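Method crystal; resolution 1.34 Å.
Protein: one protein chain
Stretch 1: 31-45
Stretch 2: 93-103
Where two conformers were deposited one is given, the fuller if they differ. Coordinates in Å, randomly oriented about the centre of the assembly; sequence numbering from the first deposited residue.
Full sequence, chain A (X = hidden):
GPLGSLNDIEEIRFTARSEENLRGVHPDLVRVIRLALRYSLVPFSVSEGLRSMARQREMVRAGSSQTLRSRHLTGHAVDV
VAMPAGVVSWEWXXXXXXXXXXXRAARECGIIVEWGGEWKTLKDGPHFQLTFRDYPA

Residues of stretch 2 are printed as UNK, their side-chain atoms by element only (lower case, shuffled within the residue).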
# COMPACT_ATOMS: atom_id res chain seq x y z
N ARG A 31 6.85 -1.57 -8.74
CA ARG A 31 7.94 -0.63 -9.04
C ARG A 31 7.74 0.69 -8.26
O ARG A 31 8.68 1.20 -7.63
CB ARG A 31 7.97 -0.41 -10.53
CG ARG A 31 9.15 0.41 -11.01
CD ARG A 31 9.60 -0.14 -12.37
NE ARG A 31 8.46 -0.28 -13.28
CZ ARG A 31 7.88 0.71 -13.95
NH1 ARG A 31 8.32 1.98 -13.88
NH2 ARG A 31 6.85 0.42 -14.73
N VAL A 32 6.50 1.15 -8.21
CA VAL A 32 6.19 2.37 -7.50
C VAL A 32 6.43 2.25 -5.99
O VAL A 32 7.07 3.11 -5.35
CB VAL A 32 4.75 2.84 -7.77
CG1 VAL A 32 4.34 3.95 -6.82
CG2 VAL A 32 4.60 3.26 -9.23
N ILE A 33 5.95 1.14 -5.43
CA ILE A 33 6.09 0.98 -3.99
C ILE A 33 7.55 0.82 -3.61
O ILE A 33 8.00 1.33 -2.56
CB ILE A 33 5.24 -0.19 -3.44
CG1 ILE A 33 3.74 0.06 -3.68
CG2 ILE A 33 5.50 -0.41 -1.96
CD1 ILE A 33 3.12 1.29 -3.02
N ARG A 34 8.32 0.11 -4.43
CA ARG A 34 9.75 -0.07 -4.11
C ARG A 34 10.49 1.27 -4.11
O ARG A 34 11.35 1.49 -3.24
CB ARG A 34 10.43 -1.05 -5.07
CG ARG A 34 9.95 -2.48 -4.81
CD ARG A 34 10.54 -3.52 -5.71
NE ARG A 34 11.93 -3.72 -5.32
CZ ARG A 34 13.00 -3.67 -6.13
NH1 ARG A 34 12.86 -3.45 -7.42
NH2 ARG A 34 14.20 -3.85 -5.62
N LEU A 35 10.16 2.15 -5.06
CA LEU A 35 10.71 3.47 -5.09
C LEU A 35 10.23 4.30 -3.90
O LEU A 35 11.01 4.99 -3.26
CB LEU A 35 10.36 4.08 -6.40
CG LEU A 35 11.04 5.39 -6.73
CD1 LEU A 35 12.55 5.29 -6.61
CD2 LEU A 35 10.63 5.80 -8.13
N ALA A 36 8.97 4.15 -3.51
CA ALA A 36 8.49 4.87 -2.34
C ALA A 36 9.21 4.48 -1.04
O ALA A 36 9.37 5.34 -0.15
CB ALA A 36 7.01 4.72 -2.16
N LEU A 37 9.63 3.22 -0.93
CA LEU A 37 10.47 2.84 0.23
C LEU A 37 11.73 3.67 0.33
O LEU A 37 12.24 3.87 1.42
CB LEU A 37 10.88 1.37 0.17
CG LEU A 37 9.73 0.36 0.32
CD1 LEU A 37 10.12 -1.02 -0.17
CD2 LEU A 37 9.35 0.30 1.79
N ARG A 38 12.28 4.12 -0.77
CA ARG A 38 13.47 4.96 -0.74
C ARG A 38 13.21 6.36 -0.30
O ARG A 38 14.10 7.01 0.24
CB ARG A 38 14.08 5.03 -2.13
CG ARG A 38 14.41 3.73 -2.80
CD ARG A 38 15.10 2.74 -1.92
NE ARG A 38 16.25 3.30 -1.23
CZ ARG A 38 17.00 2.62 -0.38
NH1 ARG A 38 16.76 1.35 -0.12
NH2 ARG A 38 18.02 3.23 0.24
N TYR A 39 12.03 6.87 -0.59
CA TYR A 39 11.69 8.28 -0.39
C TYR A 39 11.00 8.61 0.91
O TYR A 39 11.11 9.72 1.38
CB TYR A 39 10.78 8.79 -1.51
CG TYR A 39 11.41 8.73 -2.93
CD1 TYR A 39 12.80 8.76 -3.15
CD2 TYR A 39 10.59 8.60 -4.03
CE1 TYR A 39 13.33 8.71 -4.42
CE2 TYR A 39 11.10 8.55 -5.28
CZ TYR A 39 12.46 8.58 -5.47
OH TYR A 39 12.93 8.54 -6.71
N SER A 40 10.23 7.68 1.44
CA SER A 40 9.43 7.94 2.64
C SER A 40 10.26 8.25 3.87
O SER A 40 11.21 7.53 4.16
CB SER A 40 8.57 6.73 2.95
OG SER A 40 7.70 7.02 4.02
N LEU A 41 9.90 9.31 4.60
CA LEU A 41 10.50 9.57 5.91
C LEU A 41 10.07 8.54 6.96
O LEU A 41 10.70 8.39 7.97
CB LEU A 41 10.20 11.02 6.38
CG LEU A 41 11.05 12.16 5.83
CD1 LEU A 41 12.46 12.07 6.43
CD2 LEU A 41 11.12 12.23 4.32
N VAL A 42 8.93 7.93 6.74
CA VAL A 42 8.31 6.98 7.64
C VAL A 42 8.56 5.59 7.10
O VAL A 42 8.08 5.27 6.01
CB VAL A 42 6.79 7.26 7.69
CG1 VAL A 42 6.10 6.23 8.55
CG2 VAL A 42 6.57 8.66 8.20
N PRO A 43 9.23 4.74 7.85
CA PRO A 43 9.34 3.34 7.42
C PRO A 43 7.97 2.69 7.32
O PRO A 43 7.06 3.03 8.08
CB PRO A 43 10.15 2.68 8.54
CG PRO A 43 10.81 3.80 9.26
CD PRO A 43 9.78 4.90 9.20
N PHE A 44 7.82 1.77 6.37
CA PHE A 44 6.57 1.05 6.18
C PHE A 44 6.82 -0.29 5.56
O PHE A 44 7.86 -0.50 4.90
CB PHE A 44 5.57 1.90 5.35
CG PHE A 44 5.94 2.04 3.89
CD1 PHE A 44 6.74 3.10 3.45
CD2 PHE A 44 5.40 1.19 2.96
CE1 PHE A 44 7.04 3.25 2.11
CE2 PHE A 44 5.70 1.37 1.62
CZ PHE A 44 6.52 2.39 1.19
N SER A 45 5.88 -1.19 5.76
CA SER A 45 5.82 -2.43 5.04
C SER A 45 4.51 -2.55 4.31
O SER A 45 3.62 -1.76 4.46
CB SER A 45 6.08 -3.61 5.99
OG SER A 45 6.15 -4.86 5.30
N UNK A 93 -1.14 10.64 10.33
CA UNK A 93 -0.05 11.43 9.79
C UNK A 93 1.06 10.61 9.17
O UNK A 93 1.68 11.03 8.20
o UNK A 93 -0.57 14.17 9.77
c UNK A 93 -0.24 13.69 10.86
o UNK A 93 -0.52 14.17 11.96
c UNK A 93 0.53 12.43 10.83
N UNK A 94 1.30 9.42 9.71
CA UNK A 94 2.31 8.54 9.15
C UNK A 94 1.93 8.13 7.71
O UNK A 94 2.77 8.11 6.82
c UNK A 94 5.09 8.27 12.61
c UNK A 94 3.21 7.32 13.75
c UNK A 94 3.18 7.53 11.37
c UNK A 94 2.60 7.12 12.53
o UNK A 94 5.06 8.04 15.00
c UNK A 94 4.45 7.91 13.79
c UNK A 94 2.52 7.31 10.01
c UNK A 94 4.44 8.09 11.44
N UNK A 95 0.65 7.80 7.53
CA UNK A 95 0.14 7.41 6.22
C UNK A 95 0.13 8.58 5.25
O UNK A 95 0.42 8.40 4.06
c UNK A 95 -0.60 3.22 8.61
o UNK A 95 -0.25 2.07 9.30
c UNK A 95 -1.27 6.78 6.36
c UNK A 95 -0.85 4.40 9.25
c UNK A 95 -1.15 5.52 8.54
c UNK A 95 -0.62 3.17 7.21
c UNK A 95 -0.86 4.31 6.51
c UNK A 95 -1.14 5.51 7.14
N UNK A 96 -0.12 9.79 5.74
CA UNK A 96 0.01 10.98 4.87
C UNK A 96 1.44 11.13 4.35
O UNK A 96 1.65 11.50 3.18
c UNK A 96 -0.50 12.22 5.56
N UNK A 97 2.40 10.85 5.22
CA UNK A 97 3.79 10.95 4.80
C UNK A 97 4.17 9.88 3.85
O UNK A 97 4.93 10.14 2.90
c UNK A 97 4.71 10.95 6.02
n UNK A 97 5.24 12.21 9.21
o UNK A 97 6.80 12.45 7.63
c UNK A 97 5.65 12.30 7.95
c UNK A 97 4.59 12.21 6.87
N UNK A 98 3.72 8.66 4.12
CA UNK A 98 3.91 7.57 3.17
C UNK A 98 3.34 7.96 1.80
O UNK A 98 3.97 7.69 0.75
c UNK A 98 4.13 5.78 4.89
c UNK A 98 3.37 6.21 3.65
c UNK A 98 3.44 5.15 2.55
c UNK A 98 3.37 4.77 5.72
N UNK A 99 2.14 8.52 1.77
CA UNK A 99 1.51 8.87 0.52
C UNK A 99 2.29 9.95 -0.23
O UNK A 99 2.23 9.95 -1.45
c UNK A 99 0.08 9.30 0.74
N UNK A 100 3.00 10.85 0.45
CA UNK A 100 3.88 11.82 -0.26
C UNK A 100 4.91 11.03 -1.08
O UNK A 100 5.19 11.37 -2.25
c UNK A 100 3.58 13.69 1.31
c UNK A 100 4.60 12.76 0.72
c UNK A 100 5.74 13.54 0.10
N UNK A 101 5.53 10.04 -0.44
CA UNK A 101 6.53 9.23 -1.08
C UNK A 101 5.95 8.43 -2.26
O UNK A 101 6.58 8.33 -3.31
c UNK A 101 7.16 8.30 -0.08
N UNK A 102 4.77 7.82 -2.06
CA UNK A 102 4.12 7.10 -3.11
C UNK A 102 3.78 8.00 -4.27
O UNK A 102 4.00 7.60 -5.43
c UNK A 102 3.30 5.27 -1.62
c UNK A 102 2.16 5.68 -3.80
c UNK A 102 2.89 6.31 -2.62
N UNK A 103 3.26 9.18 -3.99
CA UNK A 103 2.91 10.13 -5.06
C UNK A 103 4.11 10.58 -5.85
O UNK A 103 4.05 10.70 -7.07
n UNK A 103 0.65 13.45 -1.40
c UNK A 103 1.46 12.35 -5.24
c UNK A 103 -0.31 12.83 -2.12
c UNK A 103 0.63 13.35 -4.39
n UNK A 103 -0.33 12.77 -3.46
c UNK A 103 2.24 11.36 -4.42
n UNK A 103 -1.31 12.26 -1.46
O HOH W 1 7.60 10.93 3.42

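Position 93 carries two side-chain carbons, the second bearing two oxygens, and makes no contact with stretch 1: a carboxylate one carbon from the backbone, D93, its end leading away from the contact. At position 94 one carbon leads to a six-carbon ring bearing an oxygen, and a ring carbon lies near V42 CG1; this is tyrosine, Y94. Y94 CD1 lies 3.8 Å from V42 CG1, a ring-to-methyl contact. Position 95 has the same set of atoms, one carbon and a six-carbon ring with an oxygen, but its CA-to-CB bond points away; Y95 makes no contact here, and its OH is hydrogen-bonded elsewhere in the structure.

Position 96 has a single side-chain carbon, out of reach of stretch 1: A96. Position 97 has three carbons, the third carrying one oxygen and one nitrogen, so an amide at the end of a two-carbon spacer; its CB packs near V42 and its end oxygen near L41. This is Q97. Q97 CB lies 3.7 Å from V42 CG2, and Q97 OE1 sits 3.9 Å from L41 CB, so the side chain serves by its bulk rather than by a polar bond to stretch 1. Its backbone contributes as well: one water donates to Q97 O at 2.8 Å and accepts from L41 N at 3.1 Å, bridging the two stretches.

Position 98 shows four carbons, forked at the first, with one arm two carbons long, and they touch V42 and F44. That is isoleucine, I98, and both arms are used. I98 CD1 reaches F44 CB at 3.6 Å, I98 CG1 lies 4.1 Å from V42 CB, and I98 CG2 stands over one face of the F44 ring, 4.0 Å from its centroid and 11° off the normal, a CH-pi contact.

Position 99 has one carbon, pointing away: A99. Position 100 has one carbon carrying two more, exposed and making no contact with stretch 1: V100. Position 101 has a single carbon; its CB, pointing toward stretch 1, lies 3.5 Å from S40 N and 3.7 Å from S40 CB; this is A101. The CA atoms of A101 and S40 are only 4.9 Å apart, the nearest backbone register, and A101 CB also meets Y39 CB at 3.9 Å and A36 O at 3.7 Å.

Position 102 has one carbon carrying two, touching V32, I33 and A36: V102. V102 CG2 packs 3.8 Å from A36 CB and 4.2 Å from I33 CD1, while V102 CG1 lies 4.1 Å from V32 CG1. Position 103 has three carbons, a nitrogen, then a carbon with two nitrogens, a guanidinium: R103, pointing away.

The design rule is small at the crossing, branched beside it. The helix axes approach to 8.1 Å at 120°, with A36 facing A101 CB to CB at 4.1 Å. V102 fills in against helix 31-39, and I98 against V42 and F44 beyond its end. No direct hydrogen bond crosses the contact; S40 OG instead donates to V42 O at 2.7 Å within its own stretch, tying the turn that presents V42 to the second helix.

Stretch 2, residues 93-103: DYYAQIAVAVR
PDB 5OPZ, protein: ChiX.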